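PDB 6KVR: fatty acid amide hydrolase from Candida albicans, which probably hydrolyses monocarboxylic acid amides, such as fatty acid amides, to the free carboxylate and ammonium, as a serine hydrolase of the amidase signature family. Local coordinates for residues C120-I126 and F197-Q203; V31-R35 and N214-G218; T391-M395 and L440-R444. Residue numbers count along the deposited sequence, not the author numbering.

Interaction 1 of 3, residues C120-I126 and F197-Q203; sequences CAMELFI and FYVRTSQ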
ATOM      1  N   CYS A 120       0.983  18.340  29.557  1.00 27.27           N
ATOM      2  CA  CYS A 120       0.873  17.864  28.189  1.00 25.87           C
ATOM      3  C   CYS A 120       2.066  18.204  27.287  1.00 27.69           C
ATOM      4  O   CYS A 120       2.173  17.619  26.204  1.00 31.54           O
ATOM      5  CB  CYS A 120      -0.406  18.424  27.558  1.00 27.19           C
ATOM      6  SG  CYS A 120      -0.438  20.226  27.536  1.00 37.36           S
ATOM      7  N   ALA A 121       2.968  19.106  27.684  1.00 26.09           N
ATOM      8  CA  ALA A 121       4.098  19.484  26.837  1.00 28.90           C
ATOM      9  C   ALA A 121       5.371  18.723  27.216  1.00 31.97           C
ATOM     10  O   ALA A 121       5.607  18.434  28.395  1.00 29.08           O
ATOM     11  CB  ALA A 121       4.361  20.991  26.916  1.00 27.91           C
HETATM   12  N   MSE A 122       6.194  18.397  26.206  1.00 31.02           N
HETATM   13  CA  MSE A 122       7.566  17.917  26.443  1.00 33.10           C
HETATM   14  C   MSE A 122       8.603  18.986  26.117  1.00 30.92           C
HETATM   15  O   MSE A 122       9.722  18.960  26.636  1.00 31.13           O
HETATM   16  CB  MSE A 122       7.899  16.665  25.613  1.00 33.06           C
HETATM   17  CG  MSE A 122       6.849  15.591  25.610  1.00 36.58           C
HETATM   18 SE   MSE A 122       7.593  13.749  25.555  0.45 36.04          SE
HETATM   19  CE  MSE A 122       8.896  14.114  26.941  1.00 27.79           C
ATOM     20  N   GLU A 123       8.229  19.895  25.218  1.00 28.33           N
ATOM     21  CA  GLU A 123       9.089  20.980  24.783  1.00 28.52           C
ATOM     22  C   GLU A 123       8.208  22.188  24.523  1.00 30.12           C
ATOM     23  O   GLU A 123       7.129  22.069  23.935  1.00 33.63           O
ATOM     24  CB  GLU A 123       9.886  20.620  23.517  1.00 29.33           C
ATOM     25  CG  GLU A 123      11.216  19.899  23.778  1.00 37.24           C
ATOM     26  CD  GLU A 123      12.196  19.972  22.591  1.00 41.01           C
ATOM     27  OE1 GLU A 123      13.402  19.659  22.775  1.00 38.24           O
ATOM     28  OE2 GLU A 123      11.754  20.333  21.474  1.00 32.16           O
ATOM     29  N   LEU A 124       8.663  23.346  24.981  1.00 31.46           N
ATOM     30  CA  LEU A 124       7.961  24.600  24.771  1.00 29.30           C
ATOM     31  C   LEU A 124       8.933  25.580  24.147  1.00 25.19           C
ATOM     32  O   LEU A 124      10.081  25.674  24.585  1.00 30.07           O
ATOM     33  CB  LEU A 124       7.440  25.158  26.086  1.00 35.61           C
ATOM     34  CG  LEU A 124       6.014  24.825  26.491  1.00 36.18           C
ATOM     35  CD1 LEU A 124       5.763  25.383  27.898  1.00 30.98           C
ATOM     36  CD2 LEU A 124       5.079  25.438  25.484  1.00 29.58           C
ATOM     37  N   PHE A 125       8.497  26.278  23.106  1.00 25.59           N
ATOM     38  CA  PHE A 125       9.365  27.282  22.501  1.00 25.64           C
ATOM     39  C   PHE A 125       8.480  28.438  22.031  1.00 32.95           C
ATOM     40  O   PHE A 125       8.345  28.719  20.831  1.00 30.32           O
ATOM     41  CB  PHE A 125      10.248  26.728  21.376  1.00 30.67           C
ATOM     42  CG  PHE A 125       9.622  25.641  20.535  1.00 27.61           C
ATOM     43  CD1 PHE A 125       9.604  24.316  20.969  1.00 32.67           C
ATOM     44  CD2 PHE A 125       9.124  25.930  19.273  1.00 30.58           C
ATOM     45  CE1 PHE A 125       9.057  23.292  20.158  1.00 30.27           C
ATOM     46  CE2 PHE A 125       8.580  24.931  18.458  1.00 28.55           C
ATOM     47  CZ  PHE A 125       8.543  23.607  18.905  1.00 30.62           C
ATOM     48  N   ILE A 126       7.894  29.134  23.021  1.00 31.08           N
ATOM     49  CA  ILE A 126       6.945  30.209  22.736  1.00 29.06           C
ATOM     50  C   ILE A 126       7.641  31.351  22.009  1.00 29.60           C
ATOM     51  O   ILE A 126       7.067  31.969  21.104  1.00 28.02           O
ATOM     52  CB  ILE A 126       6.278  30.689  24.045  1.00 35.65           C
ATOM     53  CG1 ILE A 126       5.547  29.537  24.744  1.00 38.98           C
ATOM     54  CG2 ILE A 126       5.315  31.842  23.783  1.00 32.79           C
ATOM     55  CD1 ILE A 126       4.567  28.800  23.857  1.00 37.20           C
ATOM     56  N   PHE A 197       4.451  26.983  14.881  1.00 28.81           N
ATOM     57  CA  PHE A 197       4.817  25.940  15.840  1.00 29.36           C
ATOM     58  C   PHE A 197       5.395  26.536  17.114  1.00 28.12           C
ATOM     59  O   PHE A 197       6.079  27.560  17.078  1.00 28.77           O
ATOM     60  CB  PHE A 197       5.852  24.978  15.254  1.00 26.03           C
ATOM     61  CG  PHE A 197       5.422  24.325  13.973  1.00 27.20           C
ATOM     62  CD1 PHE A 197       4.145  23.802  13.831  1.00 29.62           C
ATOM     63  CD2 PHE A 197       6.311  24.209  12.912  1.00 26.11           C
ATOM     64  CE1 PHE A 197       3.760  23.166  12.639  1.00 25.48           C
ATOM     65  CE2 PHE A 197       5.935  23.575  11.725  1.00 28.59           C
ATOM     66  CZ  PHE A 197       4.669  23.063  11.590  1.00 25.99           C
ATOM     67  N   TYR A 198       5.171  25.842  18.236  1.00 26.61           N
ATOM     68  CA  TYR A 198       5.565  26.374  19.536  1.00 27.73           C
ATOM     69  C   TYR A 198       5.593  25.328  20.647  1.00 26.01           C
ATOM     70  O   TYR A 198       6.236  25.560  21.672  1.00 31.71           O
ATOM     71  CB  TYR A 198       4.624  27.524  19.945  1.00 28.80           C
ATOM     72  CG  TYR A 198       3.158  27.143  20.000  1.00 25.08           C
ATOM     73  CD1 TYR A 198       2.456  26.823  18.842  1.00 29.97           C
ATOM     74  CD2 TYR A 198       2.483  27.078  21.208  1.00 26.41           C
ATOM     75  CE1 TYR A 198       1.121  26.464  18.892  1.00 30.46           C
ATOM     76  CE2 TYR A 198       1.149  26.718  21.265  1.00 24.94           C
ATOM     77  CZ  TYR A 198       0.472  26.427  20.106  1.00 26.44           C
ATOM     78  OH  TYR A 198      -0.856  26.081  20.156  1.00 31.96           O
ATOM     79  N   VAL A 199       4.903  24.194  20.482  1.00 28.07           N
ATOM     80  CA  VAL A 199       4.831  23.165  21.523  1.00 28.93           C
ATOM     81  C   VAL A 199       4.885  21.769  20.896  1.00 28.18           C
ATOM     82  O   VAL A 199       4.279  21.516  19.847  1.00 25.10           O
ATOM     83  CB  VAL A 199       3.559  23.316  22.388  1.00 24.55           C
ATOM     84  CG1 VAL A 199       2.306  23.230  21.535  1.00 25.10           C
ATOM     85  CG2 VAL A 199       3.511  22.262  23.473  1.00 27.41           C
ATOM     86  N   ARG A 200       5.621  20.866  21.544  1.00 24.50           N
ATOM     87  CA  ARG A 200       5.681  19.461  21.162  1.00 26.86           C
ATOM     88  C   ARG A 200       5.235  18.650  22.364  1.00 29.10           C
ATOM     89  O   ARG A 200       5.727  18.868  23.480  1.00 29.14           O
ATOM     90  CB  ARG A 200       7.095  19.047  20.709  1.00 26.90           C
ATOM     91  CG  ARG A 200       7.556  19.791  19.446  1.00 29.00           C
ATOM     92  CD  ARG A 200       9.046  19.640  19.194  1.00 26.42           C
ATOM     93  NE  ARG A 200       9.352  18.307  18.698  1.00 25.50           N
ATOM     94  CZ  ARG A 200      10.563  17.768  18.713  1.00 29.01           C
ATOM     95  NH1 ARG A 200      11.603  18.431  19.181  1.00 23.93           N
ATOM     96  NH2 ARG A 200      10.736  16.543  18.214  1.00 22.58           N
ATOM     97  N   THR A 201       4.306  17.727  22.136  1.00 29.03           N
ATOM     98  CA  THR A 201       3.492  17.139  23.191  1.00 26.98           C
ATOM     99  C   THR A 201       3.970  15.748  23.576  1.00 26.79           C
ATOM    100  O   THR A 201       4.674  15.067  22.822  1.00 27.37           O
ATOM    101  CB  THR A 201       2.031  17.073  22.754  1.00 28.50           C
ATOM    102  OG1 THR A 201       1.954  16.506  21.438  1.00 30.48           O
ATOM    103  CG2 THR A 201       1.427  18.475  22.735  1.00 30.81           C
ATOM    104  N   SER A 202       3.514  15.313  24.746  1.00 26.69           N
ATOM    105  CA  SER A 202       4.009  14.114  25.402  1.00 26.77           C
ATOM    106  C   SER A 202       3.440  12.846  24.782  1.00 24.67           C
ATOM    107  O   SER A 202       2.433  12.856  24.064  1.00 24.22           O
ATOM    108  CB  SER A 202       3.694  14.136  26.898  1.00 28.14           C
ATOM    109  OG  SER A 202       2.284  14.172  27.089  1.00 32.68           O
ATOM    110  N   GLN A 203       4.114  11.744  25.098  1.00 21.83           N
ATOM    111  CA  GLN A 203       3.841  10.415  24.577  1.00 24.03           C
ATOM    112  C   GLN A 203       4.438   9.416  25.557  1.00 24.26           C
ATOM    113  O   GLN A 203       5.389   9.744  26.268  1.00 25.69           O
ATOM    114  CB  GLN A 203       4.459  10.241  23.184  1.00 20.93           C
ATOM    115  CG  GLN A 203       5.969  10.337  23.238  1.00 28.75           C
ATOM    116  CD  GLN A 203       6.575  11.035  22.049  1.00 30.88           C
ATOM    117  OE1 GLN A 203       5.893  11.336  21.063  1.00 29.77           O
ATOM    118  NE2 GLN A 203       7.868  11.318  22.141  1.00 30.96           N
TER
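Residues 120-126 and 197-203 run antiparallel, and their backbone ladder is interrupted by a classic beta bulge. Met122 N (2.8 Å) and Glu123 N (3.2 Å) both donate to Arg200 O, so two residues face one and the register slips by one between the pairs Ala121-Thr201 and Glu123-Arg200. Arg200 N returns a bond to Glu123 O (3.1 Å); Ser202 N to Cys120 O (3.0 Å) and Phe125 N to Tyr198 O (2.8 Å) close the two ends. Strand 123-124 is thereby added as an outermost strand to the mixed central sheet of the amidase signature fold, beside strand 199-201, which in turn pairs with strand 155-158 carrying the predicted catalytic Lys158. Glu123 and Arg200 share one face and form a salt bridge, OE2 to NH1 3.0 Å; the guanidinium also donates to Glu159 O and Ile167 O. On the face of Leu124 and Val199, Leu124 CD2 meets Val199 CB at 4.0 Å; Ala121 CB also touches Val199 CG2 (3.8 Å), and helix 235-243 packs on Val199. Phe125, the N-cap residue of helix 126-143, lays a ring face over Tyr198 O and Val199 N, while selenomethionine Met122 presses its CG against Ser202 CA (3.2 Å).

Interaction 2 of 3, residues V31-R35 and N214-G218; sequences VEKYR and NNFTG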
ATOM      1  N   VAL A  31      18.461  13.616  31.238  1.00 28.04           N
ATOM      2  CA  VAL A  31      17.016  13.752  31.416  1.00 25.26           C
ATOM      3  C   VAL A  31      16.696  14.948  32.303  1.00 26.91           C
ATOM      4  O   VAL A  31      15.807  15.753  31.989  1.00 29.30           O
ATOM      5  CB  VAL A  31      16.418  12.453  31.988  1.00 29.79           C
ATOM      6  CG1 VAL A  31      14.922  12.627  32.285  1.00 29.78           C
ATOM      7  CG2 VAL A  31      16.635  11.308  31.037  1.00 25.84           C
ATOM      8  N   GLU A  32      17.431  15.098  33.410  1.00 31.60           N
ATOM      9  CA  GLU A  32      17.194  16.223  34.318  1.00 28.69           C
ATOM     10  C   GLU A  32      17.399  17.569  33.624  1.00 26.09           C
ATOM     11  O   GLU A  32      16.595  18.494  33.798  1.00 33.57           O
ATOM     12  CB  GLU A  32      18.098  16.090  35.546  1.00 30.59           C
ATOM     13  CG  GLU A  32      17.845  14.802  36.337  1.00 34.41           C
ATOM     14  CD  GLU A  32      18.886  14.549  37.428  1.00 49.07           C
ATOM     15  OE1 GLU A  32      18.586  13.792  38.384  1.00 48.36           O
ATOM     16  OE2 GLU A  32      20.016  15.087  37.313  1.00 52.62           O
ATOM     17  N   LYS A  33      18.465  17.704  32.833  1.00 25.61           N
ATOM     18  CA  LYS A  33      18.631  18.903  32.016  1.00 28.09           C
ATOM     19  C   LYS A  33      17.422  19.127  31.108  1.00 31.01           C
ATOM     20  O   LYS A  33      16.932  20.256  30.980  1.00 30.94           O
ATOM     21  CB  LYS A  33      19.923  18.777  31.204  1.00 38.04           C
ATOM     22  CG  LYS A  33      20.150  19.839  30.137  1.00 38.99           C
ATOM     23  CD  LYS A  33      20.509  21.193  30.729  1.00 42.10           C
ATOM     24  CE  LYS A  33      21.066  22.101  29.636  1.00 41.84           C
ATOM     25  NZ  LYS A  33      20.720  21.586  28.255  1.00 44.02           N
ATOM     26  N   TYR A  34      16.912  18.053  30.487  1.00 31.21           N
ATOM     27  CA  TYR A  34      15.736  18.177  29.624  1.00 30.42           C
ATOM     28  C   TYR A  34      14.524  18.663  30.413  1.00 29.40           C
ATOM     29  O   TYR A  34      13.726  19.469  29.911  1.00 29.86           O
ATOM     30  CB  TYR A  34      15.441  16.829  28.957  1.00 29.88           C
ATOM     31  CG  TYR A  34      14.370  16.818  27.869  1.00 30.73           C
ATOM     32  CD1 TYR A  34      13.022  16.677  28.185  1.00 30.66           C
ATOM     33  CD2 TYR A  34      14.713  16.880  26.528  1.00 31.21           C
ATOM     34  CE1 TYR A  34      12.051  16.624  27.195  1.00 31.69           C
ATOM     35  CE2 TYR A  34      13.749  16.838  25.527  1.00 32.41           C
ATOM     36  CZ  TYR A  34      12.418  16.705  25.861  1.00 34.98           C
ATOM     37  OH  TYR A  34      11.462  16.655  24.855  1.00 32.58           O
ATOM     38  N   ARG A  35      14.361  18.171  31.643  1.00 31.43           N
ATOM     39  CA  ARG A  35      13.249  18.617  32.477  1.00 32.21           C
ATOM     40  C   ARG A  35      13.418  20.076  32.873  1.00 33.99           C
ATOM     41  O   ARG A  35      12.451  20.854  32.849  1.00 31.73           O
ATOM     42  CB  ARG A  35      13.141  17.743  33.723  1.00 30.38           C
ATOM     43  CG  ARG A  35      12.768  16.311  33.455  1.00 28.98           C
ATOM     44  CD  ARG A  35      12.817  15.515  34.740  1.00 31.31           C
ATOM     45  NE  ARG A  35      12.651  14.083  34.529  1.00 28.06           N
ATOM     46  CZ  ARG A  35      13.187  13.158  35.313  1.00 36.02           C
ATOM     47  NH1 ARG A  35      13.968  13.487  36.330  1.00 32.74           N
ATOM     48  NH2 ARG A  35      12.937  11.874  35.069  1.00 31.38           N
ATOM     49  N   ASN A 214       6.055   8.147  30.914  1.00 27.14           N
ATOM     50  CA  ASN A 214       7.395   8.145  30.345  1.00 26.90           C
ATOM     51  C   ASN A 214       8.379   8.657  31.397  1.00 31.96           C
ATOM     52  O   ASN A 214       7.989   9.264  32.401  1.00 26.04           O
ATOM     53  CB  ASN A 214       7.457   9.007  29.081  1.00 25.00           C
ATOM     54  CG  ASN A 214       7.289  10.487  29.387  1.00 30.11           C
ATOM     55  OD1 ASN A 214       8.250  11.167  29.757  1.00 30.35           O
ATOM     56  ND2 ASN A 214       6.066  10.993  29.232  1.00 28.51           N
ATOM     57  N   ASN A 215       9.666   8.421  31.145  1.00 27.11           N
ATOM     58  CA  ASN A 215      10.718   8.776  32.089  1.00 28.45           C
ATOM     59  C   ASN A 215      11.198  10.215  31.959  1.00 30.67           C
ATOM     60  O   ASN A 215      12.116  10.601  32.683  1.00 31.33           O
ATOM     61  CB  ASN A 215      11.913   7.831  31.932  1.00 26.87           C
ATOM     62  CG  ASN A 215      11.695   6.517  32.651  1.00 31.19           C
ATOM     63  OD1 ASN A 215      11.249   6.499  33.800  1.00 30.83           O
ATOM     64  ND2 ASN A 215      11.981   5.411  31.977  1.00 26.73           N
ATOM     65  N   PHE A 216      10.631  11.013  31.054  1.00 28.13           N
ATOM     66  CA  PHE A 216      11.045  12.413  30.953  1.00 30.61           C
ATOM     67  C   PHE A 216      10.169  13.303  31.835  1.00 30.89           C
ATOM     68  O   PHE A 216      10.672  13.994  32.720  1.00 33.08           O
ATOM     69  CB  PHE A 216      10.971  12.914  29.504  1.00 27.14           C
ATOM     70  CG  PHE A 216      11.926  12.256  28.546  1.00 26.53           C
ATOM     71  CD1 PHE A 216      11.635  11.021  27.984  1.00 29.32           C
ATOM     72  CD2 PHE A 216      13.070  12.921  28.123  1.00 30.69           C
ATOM     73  CE1 PHE A 216      12.500  10.435  27.054  1.00 26.56           C
ATOM     74  CE2 PHE A 216      13.929  12.339  27.194  1.00 28.66           C
ATOM     75  CZ  PHE A 216      13.639  11.101  26.661  1.00 25.67           C
ATOM     76  N   THR A 217       8.856  13.277  31.609  1.00 29.32           N
ATOM     77  CA  THR A 217       7.911  14.181  32.254  1.00 31.83           C
ATOM     78  C   THR A 217       6.833  13.485  33.076  1.00 32.61           C
ATOM     79  O   THR A 217       5.971  14.179  33.627  1.00 33.07           O
ATOM     80  CB  THR A 217       7.206  15.045  31.198  1.00 36.35           C
ATOM     81  OG1 THR A 217       6.526  14.185  30.260  1.00 29.20           O
ATOM     82  CG2 THR A 217       8.221  15.914  30.455  1.00 36.44           C
ATOM     83  N   GLY A 218       6.816  12.148  33.133  1.00 29.81           N
ATOM     84  CA  GLY A 218       5.825  11.454  33.958  1.00 32.18           C
ATOM     85  C   GLY A 218       4.503  11.262  33.233  1.00 33.32           C
ATOM     86  O   GLY A 218       4.472  10.789  32.093  1.00 37.27           O
TER
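Polar contacts between helix residues 31-35 and the turn 214-218 come from one side chain. Arg35 extends from the helix and grips two successive carbonyls with the edge of its guanidinium: NE donates to Phe216 O at 2.7 Å and NH2 to Asn215 O at 2.8 Å. Both acceptors lie near the guanidinium plane, so a single planar group satisfies two backbone oxygens of a segment that has neither helix nor strand.

The turn is held from within by Asn214, whose OD1 accepts from Phe216 N (2.7 Å) and Thr217 N (2.9 Å), the former bond making an Asx turn. Backbone bonds between Asn214 and Gly218 span its ends, Asn214 N to Gly218 O at 3.3 Å and a weak one from Gly218 N to Asn214 O at 3.2 Å. Gly218 has a positive phi of 85°, and at its backbone angles a CB would clash with the preceding carbonyl oxygen.

Apolar and aromatic packing supplies the rest. Phe216 directs its edge at the face of Tyr34, with centroids 5.2 Å apart, planes at 63° and Phe216 CD2 3.8 Å from Tyr34 CD1; His169 stacks on Phe216 and also meets the Tyr34 ring. One turn before Tyr34, Val31 points toward the loop and sets CG1 3.5 Å from Asn215 O.

Together, a T-shaped aromatic pair and a pair of arginine-to-carbonyl hydrogen bonds dock the N-terminal helix 20-40 onto an Asx turn in the loop between strands 199-201 and 221-222.

Interaction 3 of 3, residues T391-M395 and L440-R444; sequences TVHKM and LNVTR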
ATOM      1  N   THR A 391      -4.482 -11.473  15.939  1.00 22.68           N
ATOM      2  CA  THR A 391      -3.564 -11.292  14.822  1.00 22.10           C
ATOM      3  C   THR A 391      -2.833  -9.961  14.931  1.00 20.40           C
ATOM      4  O   THR A 391      -1.613  -9.897  14.756  1.00 19.12           O
ATOM      5  CB  THR A 391      -4.305 -11.389  13.483  1.00 22.37           C
ATOM      6  OG1 THR A 391      -4.955 -12.660  13.391  1.00 21.89           O
ATOM      7  CG2 THR A 391      -3.310 -11.253  12.321  1.00 17.92           C
ATOM      8  N   VAL A 392      -3.557  -8.881  15.233  1.00 18.93           N
ATOM      9  CA  VAL A 392      -2.877  -7.594  15.246  1.00 18.29           C
ATOM     10  C   VAL A 392      -1.921  -7.504  16.431  1.00 21.33           C
ATOM     11  O   VAL A 392      -0.826  -6.940  16.313  1.00 21.07           O
ATOM     12  CB  VAL A 392      -3.888  -6.431  15.222  1.00 22.91           C
ATOM     13  CG1 VAL A 392      -4.505  -6.152  16.611  1.00 22.24           C
ATOM     14  CG2 VAL A 392      -3.205  -5.179  14.625  1.00 21.13           C
ATOM     15  N   HIS A 393      -2.263  -8.121  17.560  1.00 18.91           N
ATOM     16  CA  HIS A 393      -1.340  -8.058  18.688  1.00 25.21           C
ATOM     17  C   HIS A 393      -0.114  -8.936  18.468  1.00 23.14           C
ATOM     18  O   HIS A 393       0.960  -8.615  18.983  1.00 21.10           O
ATOM     19  CB  HIS A 393      -2.056  -8.395  19.995  1.00 23.24           C
ATOM     20  CG  HIS A 393      -2.866  -7.245  20.517  1.00 26.48           C
ATOM     21  ND1 HIS A 393      -3.928  -6.710  19.820  1.00 27.20           N
ATOM     22  CD2 HIS A 393      -2.680  -6.441  21.589  1.00 26.99           C
ATOM     23  CE1 HIS A 393      -4.405  -5.665  20.477  1.00 29.11           C
ATOM     24  NE2 HIS A 393      -3.663  -5.481  21.556  1.00 28.63           N
ATOM     25  N   LYS A 394      -0.240 -10.035  17.707  1.00 19.37           N
ATOM     26  CA  LYS A 394       0.957 -10.772  17.316  1.00 15.48           C
ATOM     27  C   LYS A 394       1.832  -9.905  16.426  1.00 24.19           C
ATOM     28  O   LYS A 394       3.062  -9.900  16.565  1.00 23.04           O
ATOM     29  CB  LYS A 394       0.582 -12.069  16.584  1.00 24.20           C
ATOM     30  CG  LYS A 394       0.031 -13.198  17.447  1.00 26.16           C
ATOM     31  CD  LYS A 394      -0.264 -14.415  16.553  1.00 31.20           C
ATOM     32  CE  LYS A 394      -0.982 -15.547  17.292  1.00 37.65           C
ATOM     33  NZ  LYS A 394      -1.880 -16.313  16.351  1.00 45.90           N
HETATM   34  N   MSE A 395       1.202  -9.148  15.517  1.00 19.91           N
HETATM   35  CA  MSE A 395       1.895  -8.328  14.519  1.00 20.80           C
HETATM   36  C   MSE A 395       2.743  -7.276  15.205  1.00 20.94           C
HETATM   37  O   MSE A 395       3.842  -6.965  14.745  1.00 22.26           O
HETATM   38  CB  MSE A 395       0.909  -7.630  13.568  1.00 20.23           C
HETATM   39  CG  MSE A 395       0.409  -8.465  12.391  1.00 17.95           C
HETATM   40 SE   MSE A 395      -1.015  -7.512  11.383  0.70 29.38          SE
HETATM   41  CE  MSE A 395      -1.146  -8.658   9.818  1.00 24.70           C
ATOM     42  N   LEU A 440       0.199 -14.179   8.917  1.00 18.84           N
ATOM     43  CA  LEU A 440      -0.579 -13.114   9.563  1.00 21.38           C
ATOM     44  C   LEU A 440      -1.133 -12.125   8.531  1.00 22.43           C
ATOM     45  O   LEU A 440      -2.269 -11.657   8.662  1.00 21.48           O
ATOM     46  CB  LEU A 440       0.266 -12.376  10.596  1.00 20.36           C
ATOM     47  CG  LEU A 440       0.886 -13.142  11.774  1.00 27.47           C
ATOM     48  CD1 LEU A 440       1.769 -12.192  12.575  1.00 21.00           C
ATOM     49  CD2 LEU A 440      -0.176 -13.818  12.670  1.00 23.85           C
ATOM     50  N   ASN A 441      -0.333 -11.795   7.502  1.00 19.87           N
ATOM     51  CA  ASN A 441      -0.779 -10.933   6.406  1.00 24.74           C
ATOM     52  C   ASN A 441      -1.990 -11.523   5.688  1.00 24.02           C
ATOM     53  O   ASN A 441      -2.893 -10.785   5.273  1.00 24.37           O
ATOM     54  CB  ASN A 441       0.356 -10.739   5.384  1.00 23.52           C
ATOM     55  CG  ASN A 441       1.498  -9.892   5.909  1.00 27.64           C
ATOM     56  OD1 ASN A 441       1.360  -9.165   6.907  1.00 26.71           O
ATOM     57  ND2 ASN A 441       2.645  -9.976   5.232  1.00 25.33           N
ATOM     58  N   VAL A 442      -1.981 -12.844   5.470  1.00 22.44           N
ATOM     59  CA  VAL A 442      -3.098 -13.518   4.806  1.00 26.12           C
ATOM     60  C   VAL A 442      -4.368 -13.362   5.632  1.00 26.45           C
ATOM     61  O   VAL A 442      -5.431 -13.013   5.106  1.00 25.26           O
ATOM     62  CB  VAL A 442      -2.769 -15.005   4.556  1.00 29.16           C
ATOM     63  CG1 VAL A 442      -4.038 -15.787   4.182  1.00 27.22           C
ATOM     64  CG2 VAL A 442      -1.714 -15.162   3.449  1.00 27.49           C
ATOM     65  N   THR A 443      -4.270 -13.616   6.941  1.00 23.49           N
ATOM     66  CA  THR A 443      -5.399 -13.404   7.848  1.00 30.32           C
ATOM     67  C   THR A 443      -5.933 -11.974   7.758  1.00 24.48           C
ATOM     68  O   THR A 443      -7.149 -11.755   7.705  1.00 24.57           O
ATOM     69  CB  THR A 443      -4.967 -13.710   9.281  1.00 27.03           C
ATOM     70  OG1 THR A 443      -4.559 -15.077   9.375  1.00 26.74           O
ATOM     71  CG2 THR A 443      -6.096 -13.444  10.232  1.00 24.28           C
ATOM     72  N   ARG A 444      -5.031 -10.989   7.763  1.00 21.19           N
ATOM     73  CA  ARG A 444      -5.434  -9.587   7.656  1.00 25.93           C
ATOM     74  C   ARG A 444      -6.229  -9.337   6.382  1.00 24.53           C
ATOM     75  O   ARG A 444      -7.244  -8.631   6.393  1.00 24.98           O
ATOM     76  CB  ARG A 444      -4.194  -8.691   7.684  1.00 25.32           C
ATOM     77  CG  ARG A 444      -4.468  -7.220   7.442  1.00 25.02           C
ATOM     78  CD  ARG A 444      -3.187  -6.509   7.040  1.00 27.72           C
ATOM     79  NE  ARG A 444      -2.762  -6.942   5.717  1.00 31.86           N
ATOM     80  CZ  ARG A 444      -1.576  -6.704   5.169  1.00 31.56           C
ATOM     81  NH1 ARG A 444      -0.646  -6.002   5.797  1.00 27.76           N
ATOM     82  NH2 ARG A 444      -1.320  -7.181   3.953  1.00 34.17           N
TER
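Thr391 opens the contact where the two backbones are nearest, its CA 6.3 Å from that of Leu440. Its side chain points toward helix residues 440-444 and makes two contacts: CG2 lies 3.8 Å from Leu440 O and 4.1 Å from Leu440 CD2, and OG1 is 3.4 Å from Thr443 CG2. The latter is packing against a methyl group; the hydroxyl is hydrogen-bonded to Leu387 O, one turn back in its own helix.

The next two residues turn to other parts of the fold: Val392 packs on Val292 and Ile489, and His393 touches Ser485 of helix 482-490.

Lys394 brings the chain round to the interface again. The aliphatic part of its side chain covers Leu440, CD to CD2 3.9 Å. Met395, a selenomethionine, completes the turn with an extended side chain that passes along Leu440, CG to CD1 4.0 Å, and brings CE within 3.4 Å of Leu440 O, 3.7 Å of Arg444 CB and 3.9 Å of Asn441 OD1. Leu440 is thus a hub, set among Thr391, Lys394 and Met395.

The polar ends of the second segment serve other partners. Arg444 forms a salt bridge with Glu290 of the second subunit, and Asn441 bonds to Ser291 of its own chain and Gly288 of the second subunit.

The axes of the two short segments approach to 10.3 Å with 142° between their directions, an obliquely antiparallel helix pair in which packing around Leu440 joins helix 385-397 to helix 434-457, the latter reaching the dimer interface.

Overall arrangement
Interactions 1 and 2 form one continuous region, their centres 13 Å apart. Met122 links them, its CE 3.5 Å from Phe216 CB and its O 3.3 Å from Tyr34 CE1, and along the chain interaction 1 is nested within the loop closed by interaction 2. Interaction 3 lies about 35 Å from both, centre to centre, and follows them in sequence. No two pair the same elements, though the loop holding 214-218 follows strand 199-201. All three are largely buried, but interaction 1 is nearest the chain's centre. Their chemistry differs: backbone hydrogen bonds and a salt bridge at the sheet margin, arginine-to-carbonyl bonds and aromatic rings between helix and turn, van der Waals packing between two helices beside the second subunit.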